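Local coordinates for protein lectin 2 (Agrocybe aegerita, PDB 4TQJ) that binds glycans that end in a non-reducing terminal N-acetylglucosamine, acting as a sugar-recognising lectin built as a beta-propeller, at residues 178-182 / 256-262; 323-327 / 372-376. The protein carries 1 engineered substitution. One frame throughout, in Å; residues are numbered along the deposited sequence.

Blade-to-blade contact in a beta-propeller can rest mainly on polar loop groups or on apolar side chains, and this lectin offers one of each. Interaction 1 sets the loop after strand 173-177 against the glycine-rich loop after strand 251-254, with a carboxamide reaching a main-chain carbonyl. Interaction 2 joins the end of strand 321-324 to the loop before strand 376-379 through valine, leucine and phenylalanine side chains, helped by two waters. The contacts share no sheet: four blades take part, as two adjacent pairs. The centres of interactions 1 and 2 lie about 36 Å apart. Both are partly buried and peripheral, their centres about 20 and 23 Å from the chain centre, burying 220 and 293 Å², both sides summed.

Interaction 1. Residues 178-182 / 256-262; sequences DVTGN and NNGGGVF
One carboxamide both folds its own loop and bonds to the neighbouring one. Asn256, chi1 t, sends ND2 to Val179 O (2.7 Å, 162°), while its OD1 accepts from Gly258 N at 2.7 Å, an Asx turn, and from Gly260 N at 2.8 Å. Asn257 OD1 repeats the turn, taking Gly259 N at 2.8 Å and Val261 N at 3.0 Å. Gly258 (106/-2), Gly260 (91/12) and Gly181 (87/21) have positive phi, where a CB would jam against the preceding carbonyl; Gly181's would also hit Gly258 O. Each loop links consecutive strands of its own blade, and the contact ties two adjacent blades of the FG-GAP-like propeller. In 178-182, Asp178 OD1 takes Gly181 N at 2.9 Å, an Asx motif; Asp186 takes Val179 N and Thr180 N, and Ala241 O takes Asn256 ND2. Thr180 and Gly259 have the nearest CA atoms (4.2 Å), and Gly259 CA makes a CA-H...O contact with Thr180 O at 3.3 Å. Val179 CG1 meets the Phe262 ring edge at CZ, 4.3 Å away.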
ATOM      1  N   ASP A 178       5.668  11.829 -20.905  1.00 17.07           N
ATOM      2  CA  ASP A 178       4.583  12.391 -21.687  1.00 20.02           C
ATOM      3  C   ASP A 178       4.846  13.868 -21.918  1.00 16.97           C
ATOM      4  O   ASP A 178       4.695  14.679 -21.000  1.00 16.98           O
ATOM      5  CB  ASP A 178       3.241  12.209 -20.978  1.00 23.13           C
ATOM      6  CG  ASP A 178       2.077  12.641 -21.843  1.00 21.24           C
ATOM      7  OD1 ASP A 178       2.307  12.929 -23.034  1.00 22.16           O
ATOM      8  OD2 ASP A 178       0.943  12.695 -21.335  1.00 25.36           O
ATOM      9  N   VAL A 179       5.266  14.206 -23.135  1.00 17.72           N
ATOM     10  CA  VAL A 179       5.469  15.600 -23.515  1.00 19.18           C
ATOM     11  C   VAL A 179       4.358  16.079 -24.455  1.00 19.70           C
ATOM     12  O   VAL A 179       4.098  17.277 -24.546  1.00 18.42           O
ATOM     13  CB  VAL A 179       6.836  15.821 -24.193  1.00 18.04           C
ATOM     14  CG1 VAL A 179       7.973  15.418 -23.266  1.00 17.48           C
ATOM     15  CG2 VAL A 179       6.927  15.033 -25.487  1.00 21.44           C
ATOM     16  N   THR A 180       3.695  15.156 -25.153  1.00 21.54           N
ATOM     17  CA  THR A 180       2.640  15.552 -26.096  1.00 21.13           C
ATOM     18  C   THR A 180       1.335  15.881 -25.396  1.00 23.24           C
ATOM     19  O   THR A 180       0.476  16.549 -25.967  1.00 29.14           O
ATOM     20  CB  THR A 180       2.328  14.472 -27.142  1.00 22.16           C
ATOM     21  OG1 THR A 180       1.785  13.318 -26.491  1.00 23.57           O
ATOM     22  CG2 THR A 180       3.574  14.096 -27.932  1.00 22.61           C
ATOM     23  N   GLY A 181       1.173  15.391 -24.172  1.00 23.96           N
ATOM     24  CA  GLY A 181      -0.035  15.637 -23.405  1.00 24.45           C
ATOM     25  C   GLY A 181      -1.177  14.660 -23.645  1.00 34.10           C
ATOM     26  O   GLY A 181      -2.328  14.983 -23.362  1.00 33.46           O
ATOM     27  N   ASN A 182      -0.879  13.467 -24.160  1.00 32.23           N
ATOM     28  CA  ASN A 182      -1.941  12.488 -24.435  1.00 27.78           C
ATOM     29  C   ASN A 182      -1.982  11.346 -23.428  1.00 30.51           C
ATOM     30  O   ASN A 182      -2.607  10.316 -23.680  1.00 25.36           O
ATOM     31  CB  ASN A 182      -1.843  11.939 -25.867  1.00 29.14           C
ATOM     32  CG  ASN A 182      -0.656  11.012 -26.059  1.00 25.72           C
ATOM     33  OD1 ASN A 182       0.223  10.932 -25.209  1.00 24.68           O
ATOM     34  ND2 ASN A 182      -0.623  10.313 -27.187  1.00 28.33           N
ATOM     35  N   ASN A 256       7.309  23.208 -21.926  1.00 16.08           N
ATOM     36  CA  ASN A 256       6.404  22.517 -22.835  1.00 16.75           C
ATOM     37  C   ASN A 256       5.105  23.301 -22.909  1.00 15.21           C
ATOM     38  O   ASN A 256       4.573  23.694 -21.877  1.00 14.00           O
ATOM     39  CB  ASN A 256       6.118  21.112 -22.276  1.00 14.20           C
ATOM     40  CG  ASN A 256       5.402  20.203 -23.271  1.00 17.30           C
ATOM     41  OD1 ASN A 256       4.595  20.649 -24.096  1.00 16.39           O
ATOM     42  ND2 ASN A 256       5.689  18.915 -23.185  1.00 16.40           N
ATOM     43  N   ASN A 257       4.594  23.533 -24.118  1.00 18.28           N
ATOM     44  CA  ASN A 257       3.340  24.275 -24.271  1.00 18.86           C
ATOM     45  C   ASN A 257       2.139  23.420 -23.898  1.00 19.22           C
ATOM     46  O   ASN A 257       0.999  23.893 -23.894  1.00 20.68           O
ATOM     47  CB  ASN A 257       3.167  24.813 -25.694  1.00 15.45           C
ATOM     48  CG  ASN A 257       2.667  23.757 -26.670  1.00 18.80           C
ATOM     49  OD1 ASN A 257       3.102  22.600 -26.648  1.00 16.05           O
ATOM     50  ND2 ASN A 257       1.760  24.161 -27.554  1.00 17.76           N
ATOM     51  N   GLY A 258       2.402  22.153 -23.601  1.00 15.94           N
ATOM     52  CA  GLY A 258       1.351  21.221 -23.243  1.00 19.27           C
ATOM     53  C   GLY A 258       1.063  20.246 -24.369  1.00 20.54           C
ATOM     54  O   GLY A 258       0.226  19.359 -24.234  1.00 21.22           O
ATOM     55  N   GLY A 259       1.763  20.413 -25.485  1.00 19.49           N
ATOM     56  CA  GLY A 259       1.582  19.542 -26.628  1.00 22.75           C
ATOM     57  C   GLY A 259       2.901  19.131 -27.249  1.00 20.32           C
ATOM     58  O   GLY A 259       2.948  18.633 -28.372  1.00 19.21           O
ATOM     59  N   GLY A 260       3.990  19.347 -26.523  1.00 18.07           N
ATOM     60  CA  GLY A 260       5.285  18.907 -27.013  1.00 14.86           C
ATOM     61  C   GLY A 260       5.997  19.961 -27.835  1.00 17.72           C
ATOM     62  O   GLY A 260       6.988  19.668 -28.498  1.00 20.14           O
ATOM     63  N   VAL A 261       5.499  21.191 -27.797  1.00 16.22           N
ATOM     64  CA  VAL A 261       6.237  22.312 -28.372  1.00 15.93           C
ATOM     65  C   VAL A 261       6.947  23.087 -27.259  1.00 16.35           C
ATOM     66  O   VAL A 261       6.300  23.532 -26.299  1.00 14.63           O
ATOM     67  CB  VAL A 261       5.301  23.287 -29.125  1.00 16.34           C
ATOM     68  CG1 VAL A 261       6.121  24.422 -29.744  1.00 20.99           C
ATOM     69  CG2 VAL A 261       4.494  22.550 -30.202  1.00 18.37           C
ATOM     70  N   PHE A 262       8.261  23.284 -27.402  1.00 15.40           N
ATOM     71  CA  PHE A 262       9.058  23.937 -26.361  1.00 17.51           C
ATOM     72  C   PHE A 262       9.432  25.388 -26.639  1.00 20.94           C
ATOM     73  O   PHE A 262       9.779  25.743 -27.767  1.00 22.32           O
ATOM     74  CB  PHE A 262      10.308  23.104 -26.043  1.00 17.34           C
ATOM     75  CG  PHE A 262       9.983  21.780 -25.414  1.00 16.29           C
ATOM     76  CD1 PHE A 262       9.937  21.647 -24.043  1.00 13.44           C
ATOM     77  CD2 PHE A 262       9.648  20.689 -26.204  1.00 17.35           C
ATOM     78  CE1 PHE A 262       9.600  20.437 -23.458  1.00 13.60           C
ATOM     79  CE2 PHE A 262       9.312  19.473 -25.630  1.00 16.06           C
ATOM     80  CZ  PHE A 262       9.287  19.349 -24.258  1.00 16.39           C
TER

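Interaction 2. Residues 323-327 / 372-376; sequences VLKDF and FGPVK
Five apolar side chains and two waters bring a strand end against a neighbouring loop. The 323-327 and 372-375 directions differ by 31°, with Leu324 nearest Phe372 (CA to CA 6.3 Å) and Asp326 nearest Val375 (7.8 Å). Val323, chi1 m, places CG2 3.7 Å from CD2 of Phe372, whose m rotamer (chi2 -93°) brings the ring obliquely to that methyl. Leu324, t with chi2 p, extends CD1 to Phe372 CB (4.1 Å), Gly373 O (3.8 Å) and Val375 CG2 (4.1 Å). Val375, chi1 t, directs that CG2 to Asp326 OD2 at 3.5 Å and to Phe327 CE2 at 4.1 Å, brought there by Phe327's m rotamer. Asp326 has an off-rotamer chi1 of -141°, and its OD1 accepts from Phe327 N at 2.8 Å. Val323 O accepts from water 1 at 2.6 Å and water 2 at 2.5 Å; water 1 accepts from Phe372 N (2.9 Å), water 2 donates to Phe372 O (2.8 Å). Val323 and Leu324 form a classic beta bulge opposite Val306, and Lys325 centres an inverse gamma turn. Strand 321-324 edges one propeller blade: Leu324, Phe372 and Val375 touch strand 361-364 of the next; Phe327 packs on 306-309 of its own blade and on 352-356 of the next.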
ATOM      1  N   VAL A 323      18.914  24.007   2.968  1.00 18.05           N
ATOM      2  CA  VAL A 323      17.748  23.604   3.760  1.00 19.91           C
ATOM      3  C   VAL A 323      18.055  22.561   4.833  1.00 22.77           C
ATOM      4  O   VAL A 323      17.265  22.363   5.751  1.00 21.80           O
ATOM      5  CB  VAL A 323      16.602  23.093   2.877  1.00 17.42           C
ATOM      6  CG1 VAL A 323      16.140  24.177   1.929  1.00 19.31           C
ATOM      7  CG2 VAL A 323      17.016  21.815   2.116  1.00 17.68           C
ATOM      8  N   LEU A 324      19.199  21.899   4.717  1.00 15.61           N
ATOM      9  CA  LEU A 324      19.499  20.783   5.582  1.00 17.37           C
ATOM     10  C   LEU A 324      20.998  20.607   5.653  1.00 17.75           C
ATOM     11  O   LEU A 324      21.635  20.342   4.641  1.00 16.84           O
ATOM     12  CB  LEU A 324      18.847  19.508   5.021  1.00 20.81           C
ATOM     13  CG  LEU A 324      18.917  18.223   5.847  1.00 19.73           C
ATOM     14  CD1 LEU A 324      18.281  18.428   7.200  1.00 21.87           C
ATOM     15  CD2 LEU A 324      18.252  17.061   5.123  1.00 22.61           C
ATOM     16  N   LYS A 325      21.555  20.753   6.852  1.00 18.96           N
ATOM     17  CA  LYS A 325      22.999  20.672   7.050  1.00 18.60           C
ATOM     18  C   LYS A 325      23.479  19.235   7.226  1.00 19.60           C
ATOM     19  O   LYS A 325      24.095  18.890   8.242  1.00 16.81           O
ATOM     20  CB  LYS A 325      23.424  21.538   8.245  1.00 23.22           C
ATOM     21  CG  LYS A 325      23.096  23.025   8.071  1.00 30.56           C
ATOM     22  CD  LYS A 325      23.258  23.807   9.372  1.00 35.00           C
ATOM     23  CE  LYS A 325      23.265  25.306   9.122  1.00 39.24           C
ATOM     24  NZ  LYS A 325      22.018  25.767   8.452  1.00 43.01           N
ATOM     25  N   ASP A 326      23.207  18.403   6.221  1.00 16.93           N
ATOM     26  CA  ASP A 326      23.614  17.005   6.243  1.00 14.94           C
ATOM     27  C   ASP A 326      23.568  16.422   4.839  1.00 14.97           C
ATOM     28  O   ASP A 326      23.115  17.086   3.903  1.00 14.18           O
ATOM     29  CB  ASP A 326      22.698  16.187   7.167  1.00 16.20           C
ATOM     30  CG  ASP A 326      23.463  15.138   7.961  1.00 18.73           C
ATOM     31  OD1 ASP A 326      24.439  14.560   7.420  1.00 18.08           O
ATOM     32  OD2 ASP A 326      23.098  14.909   9.132  1.00 20.72           O
ATOM     33  N   PHE A 327      24.040  15.183   4.706  1.00 12.09           N
ATOM     34  CA  PHE A 327      24.012  14.445   3.440  1.00 13.64           C
ATOM     35  C   PHE A 327      24.920  15.051   2.379  1.00 14.78           C
ATOM     36  O   PHE A 327      24.765  14.780   1.183  1.00 12.43           O
ATOM     37  CB  PHE A 327      22.588  14.352   2.890  1.00 14.03           C
ATOM     38  CG  PHE A 327      21.658  13.578   3.770  1.00 14.52           C
ATOM     39  CD1 PHE A 327      21.789  12.210   3.888  1.00 13.67           C
ATOM     40  CD2 PHE A 327      20.668  14.222   4.489  1.00 13.70           C
ATOM     41  CE1 PHE A 327      20.936  11.493   4.686  1.00 12.40           C
ATOM     42  CE2 PHE A 327      19.822  13.504   5.303  1.00 14.43           C
ATOM     43  CZ  PHE A 327      19.962  12.141   5.390  1.00 12.80           C
ATOM     44  N   PHE A 372      12.985  21.069   5.979  1.00 19.58           N
ATOM     45  CA  PHE A 372      13.331  19.735   6.451  1.00 17.65           C
ATOM     46  C   PHE A 372      13.529  19.645   7.940  1.00 20.04           C
ATOM     47  O   PHE A 372      14.034  20.572   8.567  1.00 20.55           O
ATOM     48  CB  PHE A 372      14.526  19.174   5.682  1.00 16.19           C
ATOM     49  CG  PHE A 372      14.173  18.795   4.274  1.00 19.61           C
ATOM     50  CD1 PHE A 372      13.794  17.503   3.971  1.00 14.82           C
ATOM     51  CD2 PHE A 372      14.144  19.753   3.271  1.00 15.12           C
ATOM     52  CE1 PHE A 372      13.418  17.157   2.677  1.00 13.59           C
ATOM     53  CE2 PHE A 372      13.782  19.411   1.976  1.00 17.35           C
ATOM     54  CZ  PHE A 372      13.415  18.107   1.683  1.00 16.43           C
ATOM     55  N   GLY A 373      13.087  18.527   8.505  1.00 24.10           N
ATOM     56  CA  GLY A 373      13.172  18.306   9.939  1.00 21.52           C
ATOM     57  C   GLY A 373      14.517  17.733  10.325  1.00 22.87           C
ATOM     58  O   GLY A 373      15.383  17.543   9.474  1.00 22.69           O
ATOM     59  N   PRO A 374      14.711  17.460  11.624  1.00 26.68           N
ATOM     60  CA  PRO A 374      15.990  16.902  12.062  1.00 24.56           C
ATOM     61  C   PRO A 374      16.254  15.546  11.420  1.00 25.29           C
ATOM     62  O   PRO A 374      15.322  14.770  11.173  1.00 26.06           O
ATOM     63  CB  PRO A 374      15.822  16.761  13.581  1.00 25.11           C
ATOM     64  CG  PRO A 374      14.375  16.861  13.836  1.00 33.07           C
ATOM     65  CD  PRO A 374      13.793  17.702  12.747  1.00 28.05           C
ATOM     66  N   VAL A 375      17.523  15.274  11.144  1.00 21.47           N
ATOM     67  CA  VAL A 375      17.924  13.999  10.573  1.00 21.34           C
ATOM     68  C   VAL A 375      17.732  12.936  11.628  1.00 25.81           C
ATOM     69  O   VAL A 375      17.947  13.179  12.808  1.00 24.83           O
ATOM     70  CB  VAL A 375      19.400  14.014  10.142  1.00 21.34           C
ATOM     71  CG1 VAL A 375      19.827  12.651   9.646  1.00 20.94           C
ATOM     72  CG2 VAL A 375      19.630  15.091   9.074  1.00 22.96           C
ATOM     73  N   LYS A 376      17.314  11.756  11.200  1.00 24.65           N
ATOM     74  CA  LYS A 376      17.021  10.676  12.123  1.00 29.43           C
ATOM     75  C   LYS A 376      17.606   9.375  11.622  1.00 22.29           C
ATOM     76  O   LYS A 376      17.615   9.113  10.427  1.00 21.59           O
ATOM     77  CB  LYS A 376      15.506  10.530  12.305  1.00 30.88           C
ATOM     78  CG  LYS A 376      14.911  11.527  13.278  1.00 35.90           C
ATOM     79  CD  LYS A 376      13.476  11.159  13.643  1.00 40.72           C
ATOM     80  CE  LYS A 376      12.541  11.411  12.476  1.00 41.21           C
ATOM     81  NZ  LYS A 376      12.697  12.826  11.990  1.00 42.72           N
TER
HETATM   82  O   HOH W   1      14.828  23.260   6.244  1.00 17.76           O
HETATM   83  O   HOH W   2      16.463  21.990   8.129  1.00 26.78           O